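Local coordinates for serine proteinase inhibitor A (Sagittaria sagittifolia, PDB 3E8L), which is a Kunitz-type proteinase inhibitor that probably uses two reactive sites to block trypsin and chymotrypsin simultaneously, and kallikrein weakly, at residues L43-E57 / G166-T178. The protein carries 2 engineered substitutions. Numbering follows the deposited sequence.
Sequences LSTLRKDACKSYVYE and GRTLLGIGGEHFT. Engineered in segment 43-57: Arg47 (natural residue His).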
loop_
_atom_site.group_PDB
_atom_site.type_symbol
_atom_site.label_atom_id
_atom_site.label_comp_id
_atom_site.label_asym_id
_atom_site.label_seq_id
_atom_site.Cartn_x
_atom_site.Cartn_y
_atom_site.Cartn_z
ATOM N N LEU A 43 16.911 8.621 -5.578
ATOM C CA LEU A 43 15.711 9.019 -4.895
ATOM C C LEU A 43 15.878 8.913 -3.379
ATOM O O LEU A 43 16.562 8.021 -2.865
ATOM C CB LEU A 43 14.550 8.175 -5.389
ATOM C CG LEU A 43 13.657 8.842 -6.421
ATOM C CD1 LEU A 43 14.430 9.719 -7.380
ATOM C CD2 LEU A 43 12.901 7.775 -7.144
ATOM N N SER A 44 15.249 9.844 -2.669
ATOM C CA SER A 44 15.442 9.998 -1.235
ATOM C C SER A 44 14.250 10.747 -0.614
ATOM O O SER A 44 13.258 10.994 -1.290
ATOM C CB SER A 44 16.766 10.728 -0.981
ATOM O OG SER A 44 17.098 10.709 0.391
ATOM N N THR A 45 14.359 11.107 0.662
ATOM C CA THR A 45 13.258 11.758 1.380
ATOM C C THR A 45 13.576 13.188 1.828
ATOM O O THR A 45 14.706 13.484 2.242
ATOM C CB THR A 45 12.895 10.999 2.662
ATOM O OG1 THR A 45 14.079 10.843 3.463
ATOM C CG2 THR A 45 12.284 9.657 2.357
ATOM N N LEU A 46 12.559 14.053 1.743
ATOM C CA LEU A 46 12.536 15.368 2.398
ATOM C C LEU A 46 11.402 15.387 3.399
ATOM O O LEU A 46 10.236 15.231 3.014
ATOM C CB LEU A 46 12.254 16.487 1.405
ATOM C CG LEU A 46 13.313 17.071 0.493
ATOM C CD1 LEU A 46 12.658 18.144 -0.377
ATOM C CD2 LEU A 46 14.456 17.664 1.324
ATOM N N ARG A 47 11.711 15.603 4.671
ATOM C CA ARG A 47 10.648 15.674 5.664
ATOM C C ARG A 47 9.504 16.611 5.234
ATOM O O ARG A 47 9.725 17.740 4.797
ATOM C CB ARG A 47 11.186 16.058 7.056
ATOM C CG ARG A 47 12.012 14.952 7.704
ATOM C CD ARG A 47 12.091 15.084 9.221
ATOM N NE ARG A 47 13.126 14.206 9.779
ATOM C CZ ARG A 47 14.353 14.605 10.127
ATOM N NH1 ARG A 47 15.222 13.724 10.616
ATOM N NH2 ARG A 47 14.721 15.879 9.994
ATOM N N LYS A 48 8.287 16.098 5.349
ATOM C CA LYS A 48 7.082 16.883 5.216
ATOM C C LYS A 48 6.454 17.085 6.600
ATOM O O LYS A 48 6.400 18.192 7.111
ATOM C CB LYS A 48 6.121 16.161 4.273
ATOM C CG LYS A 48 4.816 16.857 4.017
ATOM C CD LYS A 48 4.064 16.144 2.904
ATOM C CE LYS A 48 2.548 16.354 3.045
ATOM N NZ LYS A 48 2.137 17.717 2.660
ATOM N N ASP A 49 5.993 15.991 7.205
ATOM C CA ASP A 49 5.228 16.033 8.442
ATOM C C ASP A 49 5.049 14.639 8.998
ATOM O O ASP A 49 4.936 13.689 8.263
ATOM C CB ASP A 49 3.846 16.639 8.191
ATOM C CG ASP A 49 3.098 16.955 9.481
ATOM O OD1 ASP A 49 3.731 17.076 10.576
ATOM O OD2 ASP A 49 1.863 17.083 9.382
ATOM N N ALA A 50 4.987 14.578 10.325
ATOM C CA ALA A 50 4.800 13.347 11.076
ATOM C C ALA A 50 5.754 12.279 10.593
ATOM O O ALA A 50 6.959 12.487 10.554
ATOM C CB ALA A 50 3.366 12.870 10.977
ATOM N N CYS A 51 5.206 11.134 10.231
ATOM C CA CYS A 51 6.007 10.072 9.671
ATOM C C CYS A 51 6.106 10.274 8.141
ATOM O O CYS A 51 6.546 9.372 7.455
ATOM C CB CYS A 51 5.424 8.685 10.061
ATOM S SG CYS A 51 4.691 8.456 11.776
ATOM N N LYS A 52 5.737 11.455 7.613
ATOM C CA LYS A 52 5.671 11.627 6.155
ATOM C C LYS A 52 6.762 12.509 5.517
ATOM O O LYS A 52 7.159 13.537 6.064
ATOM C CB LYS A 52 4.285 12.139 5.783
ATOM C CG LYS A 52 3.974 12.177 4.300
ATOM C CD LYS A 52 2.545 12.653 4.065
ATOM C CE LYS A 52 1.539 11.622 4.518
ATOM N NZ LYS A 52 0.186 12.011 4.062
ATOM N N SER A 53 7.219 12.092 4.341
ATOM C CA SER A 53 8.306 12.744 3.614
ATOM C C SER A 53 7.923 12.960 2.160
ATOM O O SER A 53 7.017 12.282 1.647
ATOM C CB SER A 53 9.553 11.861 3.642
ATOM O OG SER A 53 10.227 11.926 4.879
ATOM N N TYR A 54 8.605 13.890 1.482
ATOM C CA TYR A 54 8.476 13.984 0.024
ATOM C C TYR A 54 9.522 13.076 -0.593
ATOM O O TYR A 54 10.677 13.087 -0.141
ATOM C CB TYR A 54 8.714 15.401 -0.483
ATOM C CG TYR A 54 7.710 16.428 -0.025
ATOM C CD1 TYR A 54 6.522 16.599 -0.702
ATOM C CD2 TYR A 54 7.970 17.245 1.071
ATOM C CE1 TYR A 54 5.606 17.549 -0.309
ATOM C CE2 TYR A 54 7.054 18.205 1.487
ATOM C CZ TYR A 54 5.861 18.352 0.782
ATOM O OH TYR A 54 4.923 19.294 1.162
ATOM N N VAL A 55 9.115 12.293 -1.598
ATOM C CA VAL A 55 10.058 11.619 -2.487
ATOM C C VAL A 55 10.674 12.656 -3.437
ATOM O O VAL A 55 9.978 13.298 -4.235
ATOM C CB VAL A 55 9.393 10.496 -3.309
ATOM C CG1 VAL A 55 10.451 9.735 -4.112
ATOM C CG2 VAL A 55 8.641 9.547 -2.414
ATOM N N TYR A 56 11.980 12.833 -3.325
ATOM C CA TYR A 56 12.714 13.760 -4.180
ATOM C C TYR A 56 14.047 13.159 -4.630
ATOM O O TYR A 56 14.529 12.165 -4.066
ATOM C CB TYR A 56 12.965 15.069 -3.431
ATOM C CG TYR A 56 14.277 15.141 -2.669
ATOM C CD1 TYR A 56 15.253 16.070 -3.024
ATOM C CD2 TYR A 56 14.541 14.287 -1.594
ATOM C CE1 TYR A 56 16.462 16.141 -2.339
ATOM C CE2 TYR A 56 15.745 14.346 -0.903
ATOM C CZ TYR A 56 16.700 15.273 -1.275
ATOM O OH TYR A 56 17.896 15.343 -0.582
ATOM N N GLU A 57 14.653 13.773 -5.634
ATOM C CA GLU A 57 15.935 13.315 -6.130
ATOM C C GLU A 57 17.074 13.961 -5.340
ATOM O O GLU A 57 17.235 15.181 -5.350
ATOM C CB GLU A 57 16.045 13.658 -7.595
ATOM C CG GLU A 57 17.144 12.931 -8.311
ATOM C CD GLU A 57 17.334 13.460 -9.714
ATOM O OE1 GLU A 57 16.305 13.731 -10.368
ATOM O OE2 GLU A 57 18.498 13.615 -10.150
ATOM N N GLY A 166 14.180 24.810 -5.986
ATOM C CA GLY A 166 15.493 24.262 -6.310
ATOM C C GLY A 166 15.636 22.746 -6.210
ATOM O O GLY A 166 16.555 22.176 -6.797
ATOM N N ARG A 167 14.737 22.084 -5.481
ATOM C CA ARG A 167 14.809 20.631 -5.330
ATOM C C ARG A 167 13.880 19.911 -6.318
ATOM O O ARG A 167 12.774 20.384 -6.615
ATOM C CB ARG A 167 14.548 20.200 -3.880
ATOM C CG ARG A 167 15.648 20.649 -2.929
ATOM C CD ARG A 167 15.476 20.116 -1.531
ATOM N NE ARG A 167 16.054 21.030 -0.541
ATOM C CZ ARG A 167 17.118 20.761 0.229
ATOM N NH1 ARG A 167 17.747 19.579 0.143
ATOM N NH2 ARG A 167 17.567 21.683 1.093
ATOM N N THR A 168 14.351 18.785 -6.847
ATOM C CA THR A 168 13.567 18.025 -7.774
ATOM C C THR A 168 12.702 16.992 -7.029
ATOM O O THR A 168 13.211 16.035 -6.452
ATOM C CB THR A 168 14.457 17.378 -8.839
ATOM O OG1 THR A 168 15.073 18.409 -9.630
ATOM C CG2 THR A 168 13.635 16.476 -9.753
ATOM N N LEU A 169 11.390 17.209 -7.041
ATOM C CA LEU A 169 10.439 16.335 -6.359
ATOM C C LEU A 169 9.590 15.541 -7.347
ATOM O O LEU A 169 9.338 15.984 -8.466
ATOM C CB LEU A 169 9.509 17.162 -5.458
ATOM C CG LEU A 169 9.987 17.559 -4.070
ATOM C CD1 LEU A 169 11.098 18.626 -4.138
ATOM C CD2 LEU A 169 8.782 18.041 -3.248
ATOM N N LEU A 170 9.131 14.379 -6.921
ATOM C CA LEU A 170 8.322 13.554 -7.788
ATOM C C LEU A 170 6.862 13.807 -7.494
ATOM O O LEU A 170 6.497 14.044 -6.340
ATOM C CB LEU A 170 8.653 12.081 -7.583
ATOM C CG LEU A 170 10.046 11.599 -7.979
ATOM C CD1 LEU A 170 10.011 10.112 -8.055
ATOM C CD2 LEU A 170 10.450 12.187 -9.328
ATOM N N GLY A 171 6.031 13.768 -8.532
ATOM C CA GLY A 171 4.584 13.851 -8.363
ATOM C C GLY A 171 3.876 13.280 -9.578
ATOM O O GLY A 171 4.525 12.789 -10.510
ATOM N N ILE A 172 2.544 13.303 -9.557
ATOM C CA ILE A 172 1.741 12.870 -10.680
ATOM C C ILE A 172 1.883 13.935 -11.749
ATOM O O ILE A 172 1.722 15.137 -11.466
ATOM C CB ILE A 172 0.256 12.725 -10.276
ATOM C CG1 ILE A 172 0.098 11.713 -9.140
ATOM C CG2 ILE A 172 -0.646 12.413 -11.498
ATOM C CD1 ILE A 172 0.623 10.280 -9.417
ATOM N N GLY A 173 2.198 13.493 -12.961
ATOM C CA GLY A 173 2.385 14.389 -14.098
ATOM C C GLY A 173 3.760 15.000 -14.070
ATOM O O GLY A 173 4.740 14.326 -13.775
ATOM N N GLY A 174 3.840 16.288 -14.355
ATOM C CA GLY A 174 5.103 17.004 -14.327
ATOM C C GLY A 174 5.971 16.765 -15.537
ATOM O O GLY A 174 5.492 16.589 -16.648
ATOM N N GLU A 175 7.270 16.781 -15.303
ATOM C CA GLU A 175 8.239 16.714 -16.372
ATOM C C GLU A 175 8.658 15.270 -16.513
ATOM O O GLU A 175 8.647 14.505 -15.527
ATOM C CB GLU A 175 9.446 17.601 -16.049
ATOM C CG GLU A 175 9.931 18.457 -17.217
ATOM C CD GLU A 175 9.418 19.896 -17.150
ATOM O OE1 GLU A 175 10.217 20.776 -16.742
ATOM O OE2 GLU A 175 8.225 20.142 -17.502
ATOM N N HIS A 176 9.013 14.908 -17.742
ATOM C CA HIS A 176 9.487 13.583 -18.104
ATOM C C HIS A 176 10.615 13.175 -17.148
ATOM O O HIS A 176 11.558 13.933 -16.925
ATOM C CB HIS A 176 9.934 13.644 -19.573
ATOM C CG HIS A 176 10.597 12.402 -20.087
ATOM N ND1 HIS A 176 11.969 12.280 -20.197
ATOM C CD2 HIS A 176 10.078 11.246 -20.568
ATOM C CE1 HIS A 176 12.268 11.092 -20.697
ATOM N NE2 HIS A 176 11.137 10.446 -20.935
ATOM N N PHE A 177 10.484 11.995 -16.551
ATOM C CA PHE A 177 11.426 11.497 -15.550
ATOM C C PHE A 177 11.580 9.993 -15.752
ATOM O O PHE A 177 10.582 9.264 -15.739
ATOM C CB PHE A 177 10.886 11.806 -14.147
ATOM C CG PHE A 177 11.826 11.465 -13.018
ATOM C CD1 PHE A 177 12.913 12.309 -12.704
ATOM C CD2 PHE A 177 11.607 10.332 -12.228
ATOM C CE1 PHE A 177 13.785 12.016 -11.638
ATOM C CE2 PHE A 177 12.473 10.022 -11.160
ATOM C CZ PHE A 177 13.563 10.869 -10.866
ATOM N N THR A 178 12.794 9.521 -15.942
ATOM C CA THR A 178 13.063 8.126 -16.179
ATOM C C THR A 178 14.092 7.614 -15.185
ATOM O O THR A 178 14.857 8.365 -14.682
ATOM C CB THR A 178 13.434 7.834 -17.645
ATOM O OG1 THR A 178 14.713 8.318 -17.935
ATOM C CG2 THR A 178 12.574 8.483 -18.547
HETATM O O HOH W 1 7.453 14.692 -3.891
#
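Tyr56 and Leu169 form a single antiparallel, non-hydrogen-bonded bridge where the hairpin 43-57 of this beta-trefoil meets strand 167-172. Two backbone bonds flank the pair: Leu170 N to Val55 O (3.0 Å, N-H...O angle 172°) and Glu57 N to Thr168 O (2.8 Å). The two short strand segments run at 123° to each other, consistent with only one bridged pair. A water lies within bonding distance of Val55 O and Leu170 O, 2.7 Å from the latter, and may supplement the amide bond.

Leu169 suits the junction because its branches diverge. CD2 lies 3.7 Å from Tyr54 CD1, meeting obliquely the ring whose OH is hydrogen-bonded to Glu107 OE1, while CD1 reaches Leu46 CD1 at 4.1 Å and CG rests against Tyr56 CB. Cutting the side chain back to an alanine here removes the methyls that meet Tyr54 and Leu46 and is likely to open a gap beside Tyr56 CB. Arg167 adds the aliphatic part of its chain, extended from CG to NE, placing CD 3.6 Å from Leu46 CD1; the methyl CD2 of Leu46 approaches the guanidinium obliquely.

Leu170 CD1 touches both Leu43 CD2, 3.8 Å away, and Val55 CG1, while CD2 lies over one face of the Phe177 ring, offset toward its rim. With CG anti to the backbone N (chi1 -165°) and an extended chain, Glu57 runs alongside Thr168 and brings OE1 in plane to the edge of that ring, 3.3 Å from Phe177 CE1. Leu43 CD1 meets the neighbouring CZ.

The chemistry is thus mainly hydrophobic: branched leucines and aromatic rings fill the junction, two backbone bonds fix its register, and the carboxylate meets the slightly positive hydrogens of a ring edge, probably a mildly favourable electrostatic contact.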